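Local structure of beta-agarase D (Zobellia galactanivorans, 4ASM) at residues Ile287-Ser290 / Leu291-Lys295; Pro201-Leu204 / Asn205-Trp208; Lys55-Lys59 / Tyr60-Pro64. The protein hydrolyses the beta-1,4-galactosidic linkages of agarose in a random, endo-acting manner with retention of anomeric configuration, through its GH16 catalytic domain, the part in this structure. One frame throughout, in Å; residues are numbered along the deposited sequence.

Interaction 1: residues Ile287-Ser290 / Leu291-Lys295; sequences IASS and LSDAK
Ser290 is the N-cap of helix 291-297, and its hydroxyl reaches forward over the first turn to Asp293. Its OG accepts from Asp293 N at 3.0 Å, a nearly straight bond with an angle of 162° at the hydrogen. The first torsion sets OG between its own N and carbonyl carbon, the position from which it can meet an N-H at the open start of the helix. One residue on, Ala294 N gives the first regular helical bond, to Ser290 O at 3.0 Å. Asp293 answers in the other direction. With CG anti to the backbone N (chi1 -175°), its carboxylate leans back past the cap, and OD2 takes Ser289 N at 2.9 Å on the anti side, 19° out of the carboxylate plane. In a capping box this return bond would go to the N-H of Ser290 itself; here it goes one residue further back, so Asp293 ties the first turn of the helix back to Ser289. Ser289 OG adds a second, weak bond to the same OD2 at 3.2 Å. The carboxylate lies near the helix N-terminus, where its negative charge probably interacts favourably with the helix dipole. Within the GH16 beta-sandwich this is the turn from strand 282-288 into a short surface helix. On its inner side Ala288 CB packs against Ala294 CB at 3.6 Å and also touches Asp293 OD2. Ala294 and Leu291 in turn rest on Ala249 of strand 249-253, while Lys295 NZ makes a salt bridge with Asp246.

Interaction 2: residues Pro201-Leu204 / Asn205-Trp208; sequences PADL and NSWW
Asp203 and Ser206 face each other across a tight turn, the serine hydroxyl folded back onto the aspartate carbonyl and the carboxylate laid along the serine CB. Ser206 OG, held between its own N and carbonyl carbon (chi1 73°), donates to Asp203 O at 2.8 Å and meets it in the carbonyl plane. Ser206 N reaches the same oxygen at 2.9 Å from a different direction, 57° out of that plane, so one carbonyl is gripped by two donors of one residue. A second bond of the same i to i+3 kind follows, Trp207 N to Leu204 O at 3.1 Å, as expected of a 3-10 turn. The Asp203 side chain crosses that of Asn205 at about a right angle: OD2 lies 3.6 Å from Asn205 CB, and OD1 3.5 Å from Ser206 CB, while OD2 forms a salt bridge with Arg243. With an alanine here, Arg243 would probably lose this carboxylate partner, and a gap would be likely to open beside the CB atoms of Asn205 and Ser206. The indole of Trp207 turns its edge to the turn, with CD1 3.9 Å from Asp203 O, which lies near the ring plane. A water joins Trp207 NE1 to Pro201 O, and another links Leu204 O to Trp207 O. Trp207 also stacks on His184, and its side chain is about 5 Å from that of Glu165, the proton donor by similarity, so the turn borders the probable active site. It connects strand 197-199 to strand 207-208, both paired with strand 183-191, and its Pro201, Asn205 and Ser206 side chains pack on Arg243 of strand 240-246.

Interaction 3: residues Lys55-Lys59 / Tyr60-Pro64; sequences KWYNK and YHNRP
Tyr57 reaches from the end of strand 56-57 across the following bend to the backbone at Asn62. From CB the ring is swung in between the residue's own N and carbonyl carbon (chi1 51°), which aims its long axis at the returning chain. Along one edge CE2 comes 3.7 Å from Tyr60 O, an oxygen that lies at the ring edge, in its plane. Further out, CZ is 3.8 Å from Asn62 ND2; the amide is nearly parallel to the ring, the planes 14° apart, though ND2 approaches obliquely. At the tip, OH accepts from Asn62 N at 2.8 Å, with an angle of 167° at the hydrogen, and brushes His61 CA at 3.5 Å. The bend is thus spanned by a side chain, between a strand of the GH16 sandwich and the loop that leads on to strand 77-79. Beyond Tyr57, the Tyr60 ring carries His61 CD2 over its centre, 3.5 Å above the plane, and meets Trp79, while His61 hydrogen-bonds Asp320 and Asp157. Lys59 extends to Asn70, and its side chain lies about 4 Å from that of Gln81, a substrate-binding residue by similarity. Chemically, the phenol oxygen satisfies a backbone N-H in a buried setting, and the aromatic edge, slightly positive, probably suits the carbonyl oxygen of Tyr60.

Overall arrangement
All three contacts are local turns at strand ends of one GH16 domain, differing in depth. Interactions 1 and 2 are both partly buried, interaction 1 at the periphery, its centre 26 Å from that of the chain; interaction 3 is buried. Interactions 1 and 2 share a side of the chain and both pack on strand 249-253; interaction 3 lies across the chain's centre, about 40 Å from interaction 1 between centres. At the periphery a serine caps a helix and an aspartate bonds back to the residue before the cap; in interaction 2 backbone carbonyls take bonds from N-H groups, a serine hydroxyl and waters; in interaction 3 a tyrosine hydroxyl accepts. Interactions 2 and 3 border residues inferred to bind substrate.

Interaction 1: residues Ile287-Ser290 / Leu291-Lys295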
loop_
_atom_site.group_PDB
_atom_site.type_symbol
_atom_site.label_atom_id
_atom_site.label_comp_id
_atom_site.label_asym_id
_atom_site.label_seq_id
_atom_site.Cartn_x
_atom_site.Cartn_y
_atom_site.Cartn_z
ATOM N N ILE A 287 -21.147 -14.467 -4.833
ATOM C CA ILE A 287 -21.868 -13.226 -5.072
ATOM C C ILE A 287 -23.006 -13.072 -4.075
ATOM O O ILE A 287 -23.761 -14.035 -3.816
ATOM C CB ILE A 287 -22.439 -13.217 -6.510
ATOM C CG1 ILE A 287 -21.281 -13.153 -7.492
ATOM C CG2 ILE A 287 -23.410 -12.044 -6.743
ATOM C CD1 ILE A 287 -21.691 -13.428 -8.906
ATOM N N ALA A 288 -23.110 -11.869 -3.521
ATOM C CA ALA A 288 -24.237 -11.503 -2.666
ATOM C C ALA A 288 -24.976 -10.299 -3.253
ATOM O O ALA A 288 -24.586 -9.762 -4.296
ATOM C CB ALA A 288 -23.764 -11.202 -1.238
ATOM N N SER A 289 -26.060 -9.888 -2.610
ATOM C CA SER A 289 -26.865 -8.820 -3.185
ATOM C C SER A 289 -26.776 -7.471 -2.461
ATOM O O SER A 289 -27.434 -6.509 -2.865
ATOM C CB SER A 289 -28.309 -9.268 -3.271
ATOM O OG SER A 289 -28.780 -9.537 -1.986
ATOM N N SER A 290 -25.965 -7.413 -1.397
ATOM C CA SER A 290 -25.714 -6.172 -0.657
ATOM C C SER A 290 -24.591 -6.511 0.297
ATOM O O SER A 290 -24.223 -7.684 0.440
ATOM C CB SER A 290 -26.955 -5.718 0.122
ATOM O OG SER A 290 -27.227 -6.613 1.176
ATOM N N LEU A 291 -24.058 -5.489 0.963
ATOM C CA LEU A 291 -22.994 -5.744 1.925
ATOM C C LEU A 291 -23.528 -6.519 3.132
ATOM O O LEU A 291 -22.880 -7.460 3.594
ATOM C CB LEU A 291 -22.314 -4.433 2.351
ATOM C CG LEU A 291 -21.054 -4.624 3.203
ATOM C CD1 LEU A 291 -19.925 -5.298 2.436
ATOM C CD2 LEU A 291 -20.627 -3.276 3.759
ATOM N N SER A 292 -24.721 -6.151 3.609
ATOM C CA SER A 292 -25.350 -6.895 4.724
ATOM C C SER A 292 -25.647 -8.348 4.353
ATOM O O SER A 292 -25.415 -9.232 5.143
ATOM C CB SER A 292 -26.588 -6.180 5.237
ATOM O OG SER A 292 -26.196 -4.994 5.908
ATOM N N ASP A 293 -26.122 -8.584 3.132
ATOM C CA ASP A 293 -26.353 -9.949 2.664
ATOM C C ASP A 293 -25.051 -10.765 2.670
ATOM O O ASP A 293 -25.035 -11.912 3.116
ATOM C CB ASP A 293 -26.965 -9.897 1.248
ATOM C CG ASP A 293 -27.355 -11.261 0.717
ATOM O OD1 ASP A 293 -28.102 -11.997 1.409
ATOM O OD2 ASP A 293 -26.930 -11.580 -0.413
ATOM N N ALA A 294 -23.968 -10.165 2.168
ATOM C CA ALA A 294 -22.674 -10.827 2.140
ATOM C C ALA A 294 -22.174 -11.174 3.552
ATOM O O ALA A 294 -21.736 -12.276 3.789
ATOM C CB ALA A 294 -21.668 -9.944 1.391
ATOM N N LYS A 295 -22.280 -10.212 4.461
ATOM C CA LYS A 295 -21.935 -10.410 5.871
ATOM C C LYS A 295 -22.778 -11.523 6.496
ATOM O O LYS A 295 -22.258 -12.357 7.228
ATOM C CB LYS A 295 -22.096 -9.106 6.655
ATOM C CG LYS A 295 -21.044 -8.043 6.295
ATOM C CD LYS A 295 -21.358 -6.636 6.858
ATOM C CE LYS A 295 -21.474 -6.628 8.365
ATOM N NZ LYS A 295 -20.164 -6.812 9.021
#

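Interaction 2: residues Pro201-Leu204 / Asn205-Trp208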
loop_
_atom_site.group_PDB
_atom_site.type_symbol
_atom_site.label_atom_id
_atom_site.label_comp_id
_atom_site.label_asym_id
_atom_site.label_seq_id
_atom_site.Cartn_x
_atom_site.Cartn_y
_atom_site.Cartn_z
ATOM N N PRO A 201 -5.280 -9.721 0.837
ATOM C CA PRO A 201 -6.363 -10.012 -0.105
ATOM C C PRO A 201 -5.857 -10.504 -1.447
ATOM O O PRO A 201 -4.951 -9.916 -2.050
ATOM C CB PRO A 201 -7.084 -8.673 -0.250
ATOM C CG PRO A 201 -6.797 -7.979 1.087
ATOM C CD PRO A 201 -5.360 -8.352 1.375
ATOM N N ALA A 202 -6.467 -11.607 -1.885
ATOM C CA ALA A 202 -6.127 -12.259 -3.142
ATOM C C ALA A 202 -7.374 -12.536 -3.990
ATOM O O ALA A 202 -7.320 -13.336 -4.925
ATOM C CB ALA A 202 -5.365 -13.555 -2.877
ATOM N N ASP A 203 -8.497 -11.903 -3.651
ATOM C CA ASP A 203 -9.662 -11.968 -4.526
ATOM C C ASP A 203 -9.380 -11.164 -5.788
ATOM O O ASP A 203 -8.650 -10.150 -5.760
ATOM C CB ASP A 203 -10.977 -11.534 -3.843
ATOM C CG ASP A 203 -10.941 -10.129 -3.261
ATOM O OD1 ASP A 203 -10.064 -9.850 -2.403
ATOM O OD2 ASP A 203 -11.835 -9.329 -3.611
ATOM N N LEU A 204 -9.971 -11.608 -6.894
ATOM C CA LEU A 204 -9.848 -10.898 -8.166
ATOM C C LEU A 204 -10.172 -9.401 -8.000
ATOM O O LEU A 204 -9.452 -8.523 -8.517
ATOM C CB LEU A 204 -10.759 -11.544 -9.213
ATOM C CG LEU A 204 -10.865 -10.814 -10.560
ATOM C CD1 LEU A 204 -9.590 -10.938 -11.367
ATOM C CD2 LEU A 204 -12.100 -11.328 -11.338
ATOM N N ASN A 205 -11.236 -9.101 -7.262
ATOM C CA ASN A 205 -11.689 -7.711 -7.119
ATOM C C ASN A 205 -10.713 -6.817 -6.338
ATOM O O ASN A 205 -10.824 -5.593 -6.404
ATOM C CB ASN A 205 -13.085 -7.659 -6.497
ATOM C CG ASN A 205 -14.188 -8.039 -7.483
ATOM O OD1 ASN A 205 -13.962 -8.227 -8.692
ATOM N ND2 ASN A 205 -15.421 -8.139 -6.960
ATOM N N SER A 206 -9.745 -7.417 -5.633
ATOM C CA SER A 206 -8.769 -6.584 -4.917
ATOM C C SER A 206 -7.785 -5.924 -5.872
ATOM O O SER A 206 -7.069 -4.996 -5.496
ATOM C CB SER A 206 -8.017 -7.370 -3.830
ATOM O OG SER A 206 -7.079 -8.274 -4.373
ATOM N N TRP A 207 -7.725 -6.437 -7.096
ATOM C CA TRP A 207 -6.919 -5.831 -8.156
ATOM C C TRP A 207 -7.882 -4.926 -8.929
ATOM O O TRP A 207 -8.550 -5.350 -9.884
ATOM C CB TRP A 207 -6.241 -6.918 -8.996
ATOM C CG TRP A 207 -5.225 -7.640 -8.172
ATOM C CD1 TRP A 207 -5.442 -8.731 -7.350
ATOM C CD2 TRP A 207 -3.838 -7.306 -8.034
ATOM N NE1 TRP A 207 -4.273 -9.088 -6.727
ATOM C CE2 TRP A 207 -3.275 -8.236 -7.124
ATOM C CE3 TRP A 207 -3.010 -6.316 -8.597
ATOM C CZ2 TRP A 207 -1.922 -8.216 -6.764
ATOM C CZ3 TRP A 207 -1.648 -6.295 -8.235
ATOM C CH2 TRP A 207 -1.128 -7.247 -7.329
ATOM N N TRP A 208 -7.995 -3.687 -8.462
ATOM C CA TRP A 208 -9.042 -2.794 -8.898
ATOM C C TRP A 208 -8.660 -2.049 -10.173
ATOM O O TRP A 208 -7.519 -1.608 -10.353
ATOM C CB TRP A 208 -9.371 -1.806 -7.765
ATOM C CG TRP A 208 -10.382 -0.826 -8.199
ATOM C CD1 TRP A 208 -11.734 -1.007 -8.245
ATOM C CD2 TRP A 208 -10.120 0.467 -8.738
ATOM N NE1 TRP A 208 -12.335 0.121 -8.764
ATOM C CE2 TRP A 208 -11.370 1.040 -9.075
ATOM C CE3 TRP A 208 -8.947 1.211 -8.959
ATOM C CZ2 TRP A 208 -11.483 2.323 -9.627
ATOM C CZ3 TRP A 208 -9.059 2.484 -9.506
ATOM C CH2 TRP A 208 -10.320 3.024 -9.840
HETATM O O HOH W 1 -3.168 -10.747 -4.131
HETATM O O HOH W 2 -8.875 -7.693 -11.158
#

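Interaction 3: residues Lys55-Lys59 / Tyr60-Pro64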
loop_
_atom_site.group_PDB
_atom_site.type_symbol
_atom_site.label_atom_id
_atom_site.label_comp_id
_atom_site.label_asym_id
_atom_site.label_seq_id
_atom_site.Cartn_x
_atom_site.Cartn_y
_atom_site.Cartn_z
ATOM N N LYS A 55 8.423 15.800 10.264
ATOM C CA LYS A 55 7.243 15.014 9.931
ATOM C C LYS A 55 7.583 13.601 9.478
ATOM O O LYS A 55 6.733 12.724 9.553
ATOM C CB LYS A 55 6.445 15.697 8.821
ATOM C CG LYS A 55 5.729 16.947 9.263
ATOM C CD LYS A 55 4.879 17.509 8.150
ATOM C CE LYS A 55 4.177 18.782 8.598
ATOM N NZ LYS A 55 2.970 18.437 9.395
ATOM N N TRP A 56 8.789 13.409 8.960
ATOM C CA TRP A 56 9.216 12.137 8.401
ATOM C C TRP A 56 10.656 11.854 8.760
ATOM O O TRP A 56 11.408 12.779 9.103
ATOM C CB TRP A 56 9.151 12.159 6.859
ATOM C CG TRP A 56 7.847 12.604 6.281
ATOM C CD1 TRP A 56 7.473 13.877 6.007
ATOM C CD2 TRP A 56 6.745 11.768 5.891
ATOM N NE1 TRP A 56 6.213 13.904 5.473
ATOM C CE2 TRP A 56 5.733 12.622 5.398
ATOM C CE3 TRP A 56 6.522 10.375 5.892
ATOM C CZ2 TRP A 56 4.496 12.142 4.926
ATOM C CZ3 TRP A 56 5.297 9.893 5.430
ATOM C CH2 TRP A 56 4.293 10.777 4.944
ATOM N N TYR A 57 11.057 10.596 8.637
ATOM C CA TYR A 57 12.475 10.260 8.475
ATOM C C TYR A 57 12.677 9.383 7.241
ATOM O O TYR A 57 11.755 8.671 6.803
ATOM C CB TYR A 57 13.119 9.668 9.740
ATOM C CG TYR A 57 12.401 8.509 10.377
ATOM C CD1 TYR A 57 11.428 8.721 11.347
ATOM C CD2 TYR A 57 12.708 7.192 10.030
ATOM C CE1 TYR A 57 10.777 7.652 11.959
ATOM C CE2 TYR A 57 12.059 6.120 10.633
ATOM C CZ TYR A 57 11.095 6.357 11.590
ATOM O OH TYR A 57 10.449 5.282 12.181
ATOM N N ASN A 58 13.882 9.455 6.679
ATOM C CA ASN A 58 14.194 8.838 5.391
ATOM C C ASN A 58 14.617 7.379 5.496
ATOM O O ASN A 58 15.537 6.926 4.785
ATOM C CB ASN A 58 15.223 9.682 4.605
ATOM C CG ASN A 58 16.557 9.846 5.344
ATOM O OD1 ASN A 58 16.674 9.522 6.536
ATOM N ND2 ASN A 58 17.569 10.351 4.630
ATOM N N LYS A 59 13.905 6.627 6.340
ATOM C CA LYS A 59 14.206 5.223 6.530
ATOM C C LYS A 59 12.924 4.446 6.815
ATOM O O LYS A 59 11.939 5.019 7.249
ATOM C CB LYS A 59 15.228 5.070 7.686
ATOM C CG LYS A 59 15.755 3.665 7.916
ATOM C CD LYS A 59 16.886 3.733 8.951
ATOM C CE LYS A 59 17.401 2.345 9.285
ATOM N NZ LYS A 59 18.705 2.430 10.029
ATOM N N TYR A 60 12.976 3.143 6.554
ATOM C CA TYR A 60 11.937 2.227 7.001
ATOM C C TYR A 60 11.756 2.340 8.516
ATOM O O TYR A 60 12.671 2.716 9.238
ATOM C CB TYR A 60 12.401 0.830 6.632
ATOM C CG TYR A 60 11.476 -0.306 6.923
ATOM C CD1 TYR A 60 10.203 -0.376 6.332
ATOM C CD2 TYR A 60 11.885 -1.360 7.727
ATOM C CE1 TYR A 60 9.357 -1.483 6.554
ATOM C CE2 TYR A 60 11.045 -2.444 7.967
ATOM C CZ TYR A 60 9.787 -2.506 7.377
ATOM O OH TYR A 60 8.954 -3.595 7.607
ATOM N N HIS A 61 10.567 1.986 8.990
ATOM C CA HIS A 61 10.118 2.372 10.334
ATOM C C HIS A 61 10.887 1.740 11.490
ATOM O O HIS A 61 11.301 0.577 11.426
ATOM C CB HIS A 61 8.596 2.119 10.468
ATOM C CG HIS A 61 8.201 0.670 10.572
ATOM N ND1 HIS A 61 7.032 0.286 11.191
ATOM C CD2 HIS A 61 8.812 -0.472 10.169
ATOM C CE1 HIS A 61 6.930 -1.029 11.145
ATOM N NE2 HIS A 61 7.994 -1.516 10.532
ATOM N N ASN A 62 11.068 2.531 12.545
ATOM C CA ASN A 62 11.734 2.022 13.755
ATOM C C ASN A 62 10.962 0.894 14.420
ATOM O O ASN A 62 9.747 0.743 14.257
ATOM C CB ASN A 62 11.939 3.143 14.783
ATOM C CG ASN A 62 12.938 4.192 14.338
ATOM O OD1 ASN A 62 13.857 3.928 13.571
ATOM N ND2 ASN A 62 12.754 5.410 14.843
ATOM N N ARG A 63 11.694 0.115 15.212
ATOM C CA ARG A 63 11.102 -0.875 16.102
ATOM C C ARG A 63 10.258 -0.229 17.203
ATOM O O ARG A 63 10.414 0.953 17.479
ATOM C CB ARG A 63 12.232 -1.685 16.725
ATOM C CG ARG A 63 12.913 -2.564 15.728
ATOM C CD ARG A 63 14.214 -3.101 16.259
ATOM N NE ARG A 63 14.863 -3.929 15.250
ATOM C CZ ARG A 63 14.540 -5.195 15.001
ATOM N NH1 ARG A 63 13.581 -5.793 15.706
ATOM N NH2 ARG A 63 15.180 -5.871 14.056
ATOM N N PRO A 64 9.351 -0.998 17.841
ATOM C CA PRO A 64 8.553 -0.456 18.958
ATOM C C PRO A 64 9.393 0.260 20.041
ATOM O O PRO A 64 8.946 1.282 20.571
ATOM C CB PRO A 64 7.853 -1.696 19.523
ATOM C CG PRO A 64 7.702 -2.613 18.299
ATOM C CD PRO A 64 8.983 -2.392 17.510
#